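Side-chain contacts in hydroxylase (PDB 2OR0), which is a putative flavin-dependent hydroxylase that probably uses reduced flavin and molecular oxygen to put one oxygen atom into its substrate: residues T99-V104 with M129-A134; P106-F111 with R223-A228; G137-V142 with Y146-R151; V185-T190 with L212-A217. All blocks are in the same frame, centred on the assembly; numbering follows the deposited sequence.

All four contacts reach one mixed beta sheet. Contacts 1 and 2 are buried and bring helices 93-102 and 105-109 against strands 129-130 and 224-226; they meet where Y133 comes up to E108. Contact 3 is the partly exposed beta hairpin of strands 137-142 and 145-155. Contact 4, small and buried, joins strand 182-188 to the end of strand 210-214 and the start of strand 217-220; strand 210-214 runs beside strand 145-155 of the hairpin, and L187 packs against L148, the two centres being about 9 Å apart. Chemistry follows place: contact 1 relies on methyl groups set against oxygens and a bridging water, contact 2 on a leucine beside a carboxylate, contact 3 on backbone hydrogen bonds, and contact 4 on methyl groups alone.

Contact 1: T99-V104 with M129-A134; sequences TGIVGV and MASPYA
V102 and M129, a selenomethionine, meet through a methyl group and a backbone oxygen: V102 CG1 comes to 3.4 Å from M129 O, while V102 CG2 is at 3.9 Å from M129 O, so both branches of the valine lie beside the same carbonyl. With CG1 anti to the backbone N (chi1 179°), the valine brings both methyls to this oxygen. One residue back in the helix, I101 uses its CG2 branch, which lies 3.6 Å from S131 OG in van der Waals contact; S131 has two conformers and this touch belongs to one of them, so it is somewhat doubtful. No direct hydrogen bond links the two segments. A water bridges the backbones instead, donating to V102 O at 3.0 Å and accepting from M129 N at 2.9 Å, and thus ties V102 of helix 93-102 to strand 129-130. The joint is between the helical part of the chain and its beta sheet, as in the acyl-CoA dehydrogenase-like fold, where a beta domain packs against helices. In the next shell, M129 O accepts a hydrogen bond from H105 ND1, and the backbone of A130 is bonded to W163 and F165 of the neighbouring parallel strand 163-170. Beyond S131, whose O pairs with S155 OG, the peptide bond before P132 is cis. The ring of Y133 then meets F254 edge-to-face, and its OH makes a weak hydrogen bond to E108 OE1.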
loop_
_atom_site.group_PDB
_atom_site.type_symbol
_atom_site.label_atom_id
_atom_site.label_comp_id
_atom_site.label_asym_id
_atom_site.label_seq_id
_atom_site.Cartn_x
_atom_site.Cartn_y
_atom_site.Cartn_z
ATOM N N THR A 99 6.680 -0.351 -1.990
ATOM C CA THR A 99 6.900 0.965 -1.338
ATOM C C THR A 99 5.695 1.442 -0.550
ATOM O O THR A 99 5.833 1.883 0.591
ATOM C CB THR A 99 7.297 2.034 -2.352
ATOM O OG1 THR A 99 8.420 1.577 -3.100
ATOM C CG2 THR A 99 7.673 3.324 -1.642
ATOM N N GLY A 100 4.512 1.343 -1.151
ATOM C CA GLY A 100 3.278 1.676 -0.465
ATOM C C GLY A 100 2.822 0.797 0.685
ATOM O O GLY A 100 2.008 1.239 1.488
ATOM N N ILE A 101 3.314 -0.446 0.757
ATOM C CA ILE A 101 2.948 -1.397 1.819
ATOM C C ILE A 101 4.035 -1.431 2.891
ATOM O O ILE A 101 3.771 -1.171 4.052
ATOM C CB ILE A 101 2.778 -2.872 1.258
ATOM C CG1 ILE A 101 1.661 -2.956 0.225
ATOM C CG2 ILE A 101 2.529 -3.881 2.390
ATOM C CD1 ILE A 101 0.328 -3.516 0.757
ATOM N N VAL A 102 5.242 -1.800 2.489
ATOM C CA VAL A 102 6.381 -1.880 3.389
ATOM C C VAL A 102 6.648 -0.465 3.960
ATOM O O VAL A 102 6.958 -0.326 5.143
ATOM C CB VAL A 102 7.621 -2.477 2.687
ATOM C CG1 VAL A 102 8.825 -2.540 3.616
ATOM C CG2 VAL A 102 7.330 -3.895 2.176
ATOM N N GLY A 103 6.431 0.569 3.124
ATOM C CA GLY A 103 6.555 1.969 3.525
ATOM C C GLY A 103 5.613 2.497 4.586
ATOM O O GLY A 103 5.894 3.528 5.202
ATOM N N VAL A 104 4.490 1.824 4.801
ATOM C CA VAL A 104 3.560 2.233 5.832
ATOM C C VAL A 104 3.901 1.661 7.227
ATOM O O VAL A 104 3.479 2.203 8.268
ATOM C CB VAL A 104 2.106 1.882 5.404
ATOM C CG1 VAL A 104 1.169 1.823 6.591
ATOM C CG2 VAL A 104 1.610 2.942 4.423
HETATM N N MSE A 129 9.977 -4.214 7.469
HETATM C CA MSE A 129 8.937 -5.088 7.973
HETATM C C MSE A 129 7.976 -5.479 6.842
HETATM O O MSE A 129 7.597 -4.634 6.015
HETATM C CB MSE A 129 8.142 -4.420 9.093
HETATM C CG MSE A 129 8.945 -4.075 10.334
HETATM SE SE MSE A 129 7.964 -2.754 11.338
HETATM C CE MSE A 129 8.867 -1.254 10.433
ATOM N N ALA A 130 7.579 -6.756 6.854
ATOM C CA ALA A 130 6.540 -7.317 5.977
ATOM C C ALA A 130 5.201 -7.339 6.684
ATOM O O ALA A 130 5.129 -7.278 7.919
ATOM C CB ALA A 130 6.916 -8.754 5.519
ATOM N N SER A 131 4.140 -7.394 5.892
ATOM C CA SER A 131 2.753 -7.522 6.307
ATOM C C SER A 131 2.333 -9.000 6.168
ATOM O O SER A 131 3.165 -9.878 5.910
ATOM C CB SER A 131 1.884 -6.633 5.380
ATOM O OG SER A 131 1.966 -7.069 4.006
ATOM N N PRO A 132 1.015 -9.279 6.200
ATOM C CA PRO A 132 -0.240 -8.512 6.309
ATOM C C PRO A 132 -0.828 -8.287 7.691
ATOM O O PRO A 132 -0.638 -9.090 8.610
ATOM C CB PRO A 132 -1.213 -9.373 5.516
ATOM C CG PRO A 132 -0.784 -10.779 5.900
ATOM C CD PRO A 132 0.738 -10.724 6.006
ATOM N N TYR A 133 -1.607 -7.214 7.796
ATOM C CA TYR A 133 -2.417 -6.946 8.978
ATOM C C TYR A 133 -3.642 -7.838 9.121
ATOM O O TYR A 133 -4.244 -7.841 10.187
ATOM C CB TYR A 133 -2.898 -5.501 8.962
ATOM C CG TYR A 133 -1.790 -4.499 9.154
ATOM C CD1 TYR A 133 -1.099 -4.425 10.352
ATOM C CD2 TYR A 133 -1.440 -3.614 8.126
ATOM C CE1 TYR A 133 -0.085 -3.489 10.536
ATOM C CE2 TYR A 133 -0.427 -2.654 8.308
ATOM C CZ TYR A 133 0.246 -2.601 9.526
ATOM O OH TYR A 133 1.265 -1.671 9.721
ATOM N N ALA A 134 -4.040 -8.553 8.062
ATOM C CA ALA A 134 -5.200 -9.455 8.156
ATOM C C ALA A 134 -5.036 -10.358 9.379
ATOM O O ALA A 134 -3.968 -10.921 9.587
ATOM C CB ALA A 134 -5.370 -10.298 6.884
HETATM O O HOH W 1 9.169 -1.535 6.851
#

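Contact 2: P106-F111 with R223-A228; sequences PWELAF and RTLNAA
E108 and F111 bring segment 106-111 onto L225, where the short helix 105-109 lies over strand 224-226 at the margin of the mixed sheet in an acyl-CoA dehydrogenase-like fold. W107, first of the residues involved, backs the contact from within its own segment: one face of its ring receives F111 CE2, offset toward the rim.

E108 follows and makes the first touch on the strand. The glutamate points toward it, and its CG is anti to the backbone N (chi1 -177°) with the chain extended beyond, which carries the carboxylate down alongside the leucine. The two side chains run antiparallel beside one another: L225 CD1 is 3.7 Å from E108 OE2 and 4.1 Å from E108 CG. The leucine therefore offers the carboxylate only a methyl group. A polar partner lies outside these segments: H184 ND1 is hydrogen-bonded to E108 OE2, and this bond would be expected to restrain the turn of the buried carboxylate.

Three residues on, F111 closes the turn with its N bonded to E108 O. The same carbonyl oxygen, E108 O, stands 3.5 Å above the plane of the F111 ring, over its centre. From the strand, L225 CD1 approaches the F111 ring obliquely, at 4.4 Å from F111 CD1. Helix 234-239 also touches the phenylalanine through A235, Q236 and A239. The other methyl of the leucine meets the backbone: L225 CD2 sits 3.9 Å from F111 O.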
loop_
_atom_site.group_PDB
_atom_site.type_symbol
_atom_site.label_atom_id
_atom_site.label_comp_id
_atom_site.label_asym_id
_atom_site.label_seq_id
_atom_site.Cartn_x
_atom_site.Cartn_y
_atom_site.Cartn_z
ATOM N N PRO A 106 6.739 1.570 9.026
ATOM C CA PRO A 106 7.449 2.506 9.904
ATOM C C PRO A 106 6.517 3.534 10.517
ATOM O O PRO A 106 6.768 4.014 11.623
ATOM C CB PRO A 106 8.423 3.208 8.958
ATOM C CG PRO A 106 8.663 2.222 7.871
ATOM C CD PRO A 106 7.292 1.638 7.656
ATOM N N TRP A 107 5.437 3.867 9.814
ATOM C CA TRP A 107 4.488 4.824 10.338
ATOM C C TRP A 107 3.810 4.273 11.604
ATOM O O TRP A 107 3.712 4.970 12.626
ATOM C CB TRP A 107 3.479 5.251 9.254
ATOM C CG TRP A 107 2.495 6.238 9.765
ATOM C CD1 TRP A 107 2.639 7.610 9.817
ATOM C CD2 TRP A 107 1.201 5.947 10.301
ATOM N NE1 TRP A 107 1.512 8.167 10.371
ATOM C CE2 TRP A 107 0.622 7.175 10.685
ATOM C CE3 TRP A 107 0.474 4.756 10.505
ATOM C CZ2 TRP A 107 -0.652 7.254 11.258
ATOM C CZ3 TRP A 107 -0.782 4.835 11.067
ATOM C CH2 TRP A 107 -1.343 6.072 11.431
ATOM N N GLU A 108 3.339 3.027 11.546
ATOM C CA GLU A 108 2.686 2.436 12.704
ATOM C C GLU A 108 3.704 2.129 13.834
ATOM O O GLU A 108 3.412 2.354 14.993
ATOM C CB GLU A 108 1.896 1.177 12.353
ATOM C CG GLU A 108 1.153 0.613 13.570
ATOM C CD GLU A 108 0.237 -0.549 13.244
ATOM O OE1 GLU A 108 0.026 -0.838 12.048
ATOM O OE2 GLU A 108 -0.279 -1.178 14.184
ATOM N N LEU A 109 4.887 1.637 13.480
ATOM C CA LEU A 109 5.888 1.311 14.479
ATOM C C LEU A 109 6.278 2.563 15.264
ATOM O O LEU A 109 6.746 2.465 16.394
ATOM C CB LEU A 109 7.130 0.739 13.831
ATOM C CG LEU A 109 7.978 -0.137 14.764
ATOM C CD1 LEU A 109 7.263 -1.482 15.086
ATOM C CD2 LEU A 109 9.365 -0.353 14.170
ATOM N N ALA A 110 6.097 3.733 14.653
ATOM C CA ALA A 110 6.455 4.995 15.287
ATOM C C ALA A 110 5.752 5.116 16.607
ATOM O O ALA A 110 6.308 5.684 17.531
ATOM C CB ALA A 110 6.131 6.189 14.399
ATOM N N PHE A 111 4.541 4.570 16.698
ATOM C CA PHE A 111 3.812 4.567 17.962
ATOM C C PHE A 111 3.706 3.187 18.629
ATOM O O PHE A 111 2.858 2.974 19.500
ATOM C CB PHE A 111 2.446 5.298 17.887
ATOM C CG PHE A 111 1.497 4.788 16.814
ATOM C CD1 PHE A 111 0.556 3.782 17.102
ATOM C CD2 PHE A 111 1.500 5.355 15.539
ATOM C CE1 PHE A 111 -0.341 3.347 16.157
ATOM C CE2 PHE A 111 0.601 4.910 14.551
ATOM C CZ PHE A 111 -0.321 3.902 14.862
ATOM N N ARG A 223 5.993 -6.103 22.005
ATOM C CA ARG A 223 6.011 -6.275 20.540
ATOM C C ARG A 223 4.614 -6.397 19.953
ATOM O O ARG A 223 4.439 -6.887 18.840
ATOM C CB ARG A 223 6.842 -7.497 20.143
ATOM C CG ARG A 223 8.330 -7.260 20.235
ATOM C CD ARG A 223 9.039 -8.460 19.724
ATOM N NE ARG A 223 10.474 -8.412 19.945
ATOM C CZ ARG A 223 11.281 -9.468 19.805
ATOM N NH1 ARG A 223 10.784 -10.661 19.453
ATOM N NH2 ARG A 223 12.592 -9.332 20.010
ATOM N N THR A 224 3.618 -5.944 20.700
ATOM C CA THR A 224 2.245 -5.979 20.251
ATOM C C THR A 224 1.589 -4.603 20.392
ATOM O O THR A 224 2.047 -3.763 21.185
ATOM C CB THR A 224 1.399 -7.050 21.007
ATOM O OG1 THR A 224 0.981 -6.552 22.275
ATOM C CG2 THR A 224 2.174 -8.342 21.219
ATOM N N LEU A 225 0.552 -4.376 19.594
ATOM C CA LEU A 225 -0.405 -3.302 19.818
ATOM C C LEU A 225 -1.793 -3.906 19.750
ATOM O O LEU A 225 -2.019 -4.887 19.043
ATOM C CB LEU A 225 -0.276 -2.197 18.762
ATOM C CG LEU A 225 1.038 -1.401 18.759
ATOM C CD1 LEU A 225 1.258 -0.564 17.478
ATOM C CD2 LEU A 225 1.166 -0.515 20.048
ATOM N N ASN A 226 -2.712 -3.329 20.506
ATOM C CA ASN A 226 -4.103 -3.665 20.413
ATOM C C ASN A 226 -4.659 -3.068 19.089
ATOM O O ASN A 226 -4.622 -1.839 18.896
ATOM C CB ASN A 226 -4.783 -3.087 21.654
ATOM C CG ASN A 226 -6.250 -3.294 21.681
ATOM O OD1 ASN A 226 -6.915 -3.415 20.642
ATOM N ND2 ASN A 226 -6.800 -3.328 22.890
ATOM N N ALA A 227 -5.164 -3.924 18.192
ATOM C CA ALA A 227 -5.626 -3.482 16.855
ATOM C C ALA A 227 -6.776 -2.487 16.893
ATOM O O ALA A 227 -6.824 -1.601 16.050
ATOM C CB ALA A 227 -6.005 -4.673 15.955
ATOM N N ALA A 228 -7.707 -2.647 17.831
ATOM C CA ALA A 228 -8.816 -1.689 17.962
ATOM C C ALA A 228 -8.342 -0.294 18.410
ATOM O O ALA A 228 -8.865 0.722 17.952
ATOM C CB ALA A 228 -9.907 -2.213 18.885
#

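Contact 3: G137-V142 with Y146-R151; sequences GVATPV and YVLKGR
T140 and V147 form a hydrogen-bonded antiparallel pair with two short bonds: T140 N to V147 O at 2.7 Å, nearly straight at 170°, and V147 N to T140 O, also at 2.7 Å. V138 and K149 repeat the arrangement, with V138 N bonded to K149 O at 2.8 Å and K149 N to V138 O at 3.0 Å. The carbonyl of T140 is also approached by Y146 CA, a CA-H...O contact of 3.1 Å. This is a beta hairpin, and its two faces differ. On the more exposed face are V138, T140, V147 and K149; near the turn V142 CG2 meets V147 CG2 at 3.8 Å. On the other face, Y146 lies obliquely across P141, its CG anti to the carbonyl carbon (chi1 -55°), which brings Y146 CD1 to 3.6 Å from P141 CA. Y146 CB also touches A139 CB, and L148 CD1 reaches A139 CB at 4.0 Å. A serine in place of Y146 would probably open a gap beside P141 and lose the ring's contact with A139. The hairpin is held in the mixed sheet from both flanks: A139 is backbone-bonded to M169 of strand 163-170 and to G171 just after it, Y146 and L148 are bonded to V219 and A217 of strand 217-220, and A139, Y146 and L148 pack on strand 182-188.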
loop_
_atom_site.group_PDB
_atom_site.type_symbol
_atom_site.label_atom_id
_atom_site.label_comp_id
_atom_site.label_asym_id
_atom_site.label_seq_id
_atom_site.Cartn_x
_atom_site.Cartn_y
_atom_site.Cartn_z
ATOM N N GLY A 137 -4.090 -15.068 12.274
ATOM C CA GLY A 137 -3.450 -15.905 13.283
ATOM C C GLY A 137 -4.165 -15.947 14.608
ATOM O O GLY A 137 -5.152 -15.229 14.815
ATOM N N VAL A 138 -3.675 -16.806 15.501
ATOM C CA VAL A 138 -4.223 -16.921 16.858
ATOM C C VAL A 138 -3.100 -16.690 17.874
ATOM O O VAL A 138 -2.083 -17.383 17.858
ATOM C CB VAL A 138 -4.942 -18.284 17.108
ATOM C CG1 VAL A 138 -5.429 -18.397 18.569
ATOM C CG2 VAL A 138 -6.128 -18.472 16.128
ATOM N N ALA A 139 -3.295 -15.678 18.723
ATOM C CA ALA A 139 -2.369 -15.332 19.797
ATOM C C ALA A 139 -2.928 -15.858 21.136
ATOM O O ALA A 139 -3.981 -15.412 21.597
ATOM C CB ALA A 139 -2.149 -13.786 19.849
ATOM N N THR A 140 -2.232 -16.828 21.727
ATOM C CA THR A 140 -2.603 -17.348 23.052
ATOM C C THR A 140 -1.881 -16.546 24.126
ATOM O O THR A 140 -0.638 -16.524 24.148
ATOM C CB THR A 140 -2.254 -18.876 23.201
ATOM O OG1 THR A 140 -2.942 -19.622 22.181
ATOM C CG2 THR A 140 -2.679 -19.396 24.580
ATOM N N PRO A 141 -2.644 -15.875 25.015
ATOM C CA PRO A 141 -2.006 -15.130 26.107
ATOM C C PRO A 141 -1.285 -16.070 27.056
ATOM O O PRO A 141 -1.888 -17.035 27.566
ATOM C CB PRO A 141 -3.172 -14.473 26.841
ATOM C CG PRO A 141 -4.354 -14.617 25.947
ATOM C CD PRO A 141 -4.113 -15.792 25.070
ATOM N N VAL A 142 0.001 -15.813 27.246
ATOM C CA VAL A 142 0.776 -16.461 28.291
ATOM C C VAL A 142 1.460 -15.377 29.128
ATOM O O VAL A 142 1.499 -14.197 28.736
ATOM C CB VAL A 142 1.831 -17.400 27.696
ATOM C CG1 VAL A 142 1.151 -18.567 26.959
ATOM C CG2 VAL A 142 2.774 -16.638 26.754
ATOM N N TYR A 146 2.329 -13.398 24.324
ATOM C CA TYR A 146 1.426 -14.328 23.631
ATOM C C TYR A 146 2.207 -15.374 22.892
ATOM O O TYR A 146 3.382 -15.153 22.557
ATOM C CB TYR A 146 0.552 -13.580 22.622
ATOM C CG TYR A 146 -0.236 -12.437 23.214
ATOM C CD1 TYR A 146 -1.567 -12.606 23.568
ATOM C CD2 TYR A 146 0.355 -11.181 23.405
ATOM C CE1 TYR A 146 -2.300 -11.566 24.114
ATOM C CE2 TYR A 146 -0.379 -10.105 23.945
ATOM C CZ TYR A 146 -1.698 -10.316 24.292
ATOM O OH TYR A 146 -2.426 -9.293 24.834
ATOM N N VAL A 147 1.549 -16.504 22.593
ATOM C CA VAL A 147 2.144 -17.455 21.649
ATOM C C VAL A 147 1.273 -17.490 20.387
ATOM O O VAL A 147 0.039 -17.609 20.468
ATOM C CB VAL A 147 2.391 -18.867 22.236
ATOM C CG1 VAL A 147 3.219 -19.674 21.278
ATOM C CG2 VAL A 147 3.172 -18.770 23.580
ATOM N N LEU A 148 1.946 -17.382 19.248
ATOM C CA LEU A 148 1.299 -17.136 17.965
ATOM C C LEU A 148 1.341 -18.348 17.033
ATOM O O LEU A 148 2.376 -18.947 16.836
ATOM C CB LEU A 148 1.971 -15.947 17.260
ATOM C CG LEU A 148 1.175 -15.386 16.069
ATOM C CD1 LEU A 148 0.047 -14.493 16.542
ATOM C CD2 LEU A 148 2.119 -14.626 15.172
ATOM N N LYS A 149 0.202 -18.656 16.444
ATOM C CA LYS A 149 0.125 -19.663 15.398
ATOM C C LYS A 149 -0.806 -19.184 14.274
ATOM O O LYS A 149 -1.885 -18.674 14.534
ATOM C CB LYS A 149 -0.411 -20.977 15.968
ATOM C CG LYS A 149 -0.368 -22.097 14.962
ATOM C CD LYS A 149 -1.238 -23.280 15.334
ATOM C CE LYS A 149 -0.944 -24.423 14.333
ATOM N NZ LYS A 149 -2.204 -25.070 14.058
ATOM N N GLY A 150 -0.403 -19.390 13.032
ATOM C CA GLY A 150 -1.313 -19.144 11.908
ATOM C C GLY A 150 -0.648 -19.203 10.539
ATOM O O GLY A 150 0.556 -19.481 10.413
ATOM N N ARG A 151 -1.458 -18.957 9.508
ATOM C CA ARG A 151 -0.992 -18.875 8.129
ATOM C C ARG A 151 -1.607 -17.599 7.523
ATOM O O ARG A 151 -2.824 -17.417 7.545
ATOM C CB ARG A 151 -1.405 -20.128 7.334
ATOM C CG ARG A 151 -0.941 -20.093 5.861
ATOM C CD ARG A 151 -0.829 -21.459 5.184
ATOM N NE ARG A 151 -0.359 -21.283 3.795
ATOM C CZ ARG A 151 0.177 -22.236 3.025
ATOM N NH1 ARG A 151 0.338 -23.477 3.478
ATOM N NH2 ARG A 151 0.544 -21.957 1.773
#

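Contact 4: V185-T190 with L212-A217; sequences VILPRT and LIVDGA
L187 meets V214 and A217 through a single methyl group. L187 CD2 stands 3.9 Å from V214 CG2 and 4.0 Å from A217 CB, so one branch of the leucine touches both residues. All three point toward the opposite segment, and L187 and V214 reach for each other tip to tip across a distance too wide for backbone pairing: the closest CA atoms, those of L187 and A217, are 8.2 Å apart.

The torsions decide which methyls meet. L187 has its CG anti to the carbonyl carbon and beside the backbone N (chi1 -76°), and a chi2 of 73°, measured to CD1, leaves CD2 extended away from CA, toward V214 and A217. In V214, CG1 is anti to the backbone N (chi1 -179°), placing CG2 beside that nitrogen, and it is this second branch that meets the leucine. A217 has only its CB to offer, and the chain path brings it there: after V214 the chain bends at D215 and G216, and A217 again points its CB toward L187. Two residues, G216 and A217, lie opposite the single L148 of strand 145-155, consistent with a classic beta bulge.

Strand 145-155 also supplies L148 to the side of L187 and W152 to V214, while Y192 of a nearby loop lies on the valine. The backbone of L187 is bonded to A164 in strand 163-170. Between the two segments themselves there is no hydrogen bond or charge pair, so the contact rests on dispersion and on the burial of three aliphatic side chains, and its specificity lies in fit rather than in polar direction.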
loop_
_atom_site.group_PDB
_atom_site.type_symbol
_atom_site.label_atom_id
_atom_site.label_comp_id
_atom_site.label_asym_id
_atom_site.label_seq_id
_atom_site.Cartn_x
_atom_site.Cartn_y
_atom_site.Cartn_z
ATOM N N VAL A 185 1.083 -7.738 15.808
ATOM C CA VAL A 185 2.227 -8.351 16.507
ATOM C C VAL A 185 3.476 -8.264 15.635
ATOM O O VAL A 185 3.388 -8.345 14.401
ATOM C CB VAL A 185 1.930 -9.850 16.904
ATOM C CG1 VAL A 185 0.741 -9.936 17.848
ATOM C CG2 VAL A 185 1.689 -10.736 15.663
ATOM N N ILE A 186 4.634 -8.076 16.259
ATOM C CA ILE A 186 5.892 -7.993 15.513
ATOM C C ILE A 186 6.750 -9.237 15.783
ATOM O O ILE A 186 6.939 -9.617 16.949
ATOM C CB ILE A 186 6.679 -6.691 15.856
ATOM C CG1 ILE A 186 5.902 -5.452 15.403
ATOM C CG2 ILE A 186 8.055 -6.677 15.215
ATOM C CD1 ILE A 186 5.403 -4.614 16.573
ATOM N N LEU A 187 7.243 -9.875 14.713
ATOM C CA LEU A 187 8.066 -11.098 14.810
ATOM C C LEU A 187 9.302 -10.952 13.965
ATOM O O LEU A 187 9.221 -10.427 12.862
ATOM C CB LEU A 187 7.314 -12.339 14.305
ATOM C CG LEU A 187 6.241 -12.989 15.171
ATOM C CD1 LEU A 187 4.995 -12.148 15.205
ATOM C CD2 LEU A 187 5.918 -14.368 14.630
ATOM N N PRO A 188 10.461 -11.406 14.478
ATOM C CA PRO A 188 11.653 -11.468 13.647
ATOM C C PRO A 188 11.525 -12.634 12.661
ATOM O O PRO A 188 10.770 -13.571 12.939
ATOM C CB PRO A 188 12.767 -11.745 14.659
ATOM C CG PRO A 188 12.081 -12.406 15.818
ATOM C CD PRO A 188 10.711 -11.844 15.866
ATOM N N ARG A 189 12.251 -12.568 11.538
ATOM C CA ARG A 189 12.135 -13.558 10.454
ATOM C C ARG A 189 12.516 -14.954 10.930
ATOM O O ARG A 189 12.048 -15.969 10.407
ATOM C CB ARG A 189 13.003 -13.166 9.253
ATOM C CG ARG A 189 12.913 -14.141 8.100
ATOM C CD ARG A 189 12.874 -13.436 6.777
ATOM N NE ARG A 189 13.460 -14.272 5.737
ATOM C CZ ARG A 189 13.821 -13.835 4.535
ATOM N NH1 ARG A 189 13.645 -12.558 4.198
ATOM N NH2 ARG A 189 14.354 -14.679 3.662
ATOM N N THR A 190 13.384 -14.977 11.932
ATOM C CA THR A 190 13.768 -16.198 12.610
ATOM C C THR A 190 12.570 -16.969 13.209
ATOM O O THR A 190 12.627 -18.205 13.378
ATOM C CB THR A 190 14.831 -15.859 13.692
ATOM O OG1 THR A 190 15.673 -17.000 13.866
ATOM C CG2 THR A 190 14.187 -15.459 15.004
ATOM N N LEU A 212 3.047 -16.693 4.770
ATOM C CA LEU A 212 3.896 -16.912 5.939
ATOM C C LEU A 212 3.183 -17.865 6.894
ATOM O O LEU A 212 1.977 -17.756 7.088
ATOM C CB LEU A 212 4.135 -15.591 6.695
ATOM C CG LEU A 212 4.761 -14.335 6.065
ATOM C CD1 LEU A 212 5.092 -13.310 7.146
ATOM C CD2 LEU A 212 5.999 -14.626 5.223
ATOM N N ILE A 213 3.948 -18.764 7.518
ATOM C CA ILE A 213 3.425 -19.686 8.540
ATOM C C ILE A 213 4.163 -19.510 9.872
ATOM O O ILE A 213 5.391 -19.409 9.898
ATOM C CB ILE A 213 3.544 -21.176 8.103
ATOM C CG1 ILE A 213 2.457 -21.509 7.081
ATOM C CG2 ILE A 213 3.312 -22.130 9.310
ATOM C CD1 ILE A 213 2.559 -22.945 6.531
ATOM N N VAL A 214 3.401 -19.494 10.959
ATOM C CA VAL A 214 3.953 -19.541 12.317
ATOM C C VAL A 214 3.368 -20.769 13.040
ATOM O O VAL A 214 2.140 -20.936 13.088
ATOM C CB VAL A 214 3.664 -18.205 13.094
ATOM C CG1 VAL A 214 4.270 -18.238 14.501
ATOM C CG2 VAL A 214 4.235 -16.993 12.336
ATOM N N ASP A 215 4.244 -21.623 13.585
ATOM C CA ASP A 215 3.818 -22.851 14.292
ATOM C C ASP A 215 3.538 -22.644 15.788
ATOM O O ASP A 215 2.668 -23.324 16.362
ATOM C CB ASP A 215 4.845 -23.989 14.114
ATOM C CG ASP A 215 4.715 -24.697 12.774
ATOM O OD1 ASP A 215 3.676 -24.516 12.110
ATOM O OD2 ASP A 215 5.664 -25.420 12.368
ATOM N N GLY A 216 4.258 -21.708 16.411
ATOM C CA GLY A 216 4.068 -21.361 17.826
ATOM C C GLY A 216 5.251 -20.529 18.302
ATOM O O GLY A 216 6.187 -21.047 18.940
ATOM N N ALA A 217 5.215 -19.241 17.950
ATOM C CA ALA A 217 6.256 -18.289 18.285
ATOM C C ALA A 217 5.804 -17.449 19.459
ATOM O O ALA A 217 4.693 -16.913 19.466
ATOM C CB ALA A 217 6.561 -17.405 17.103
#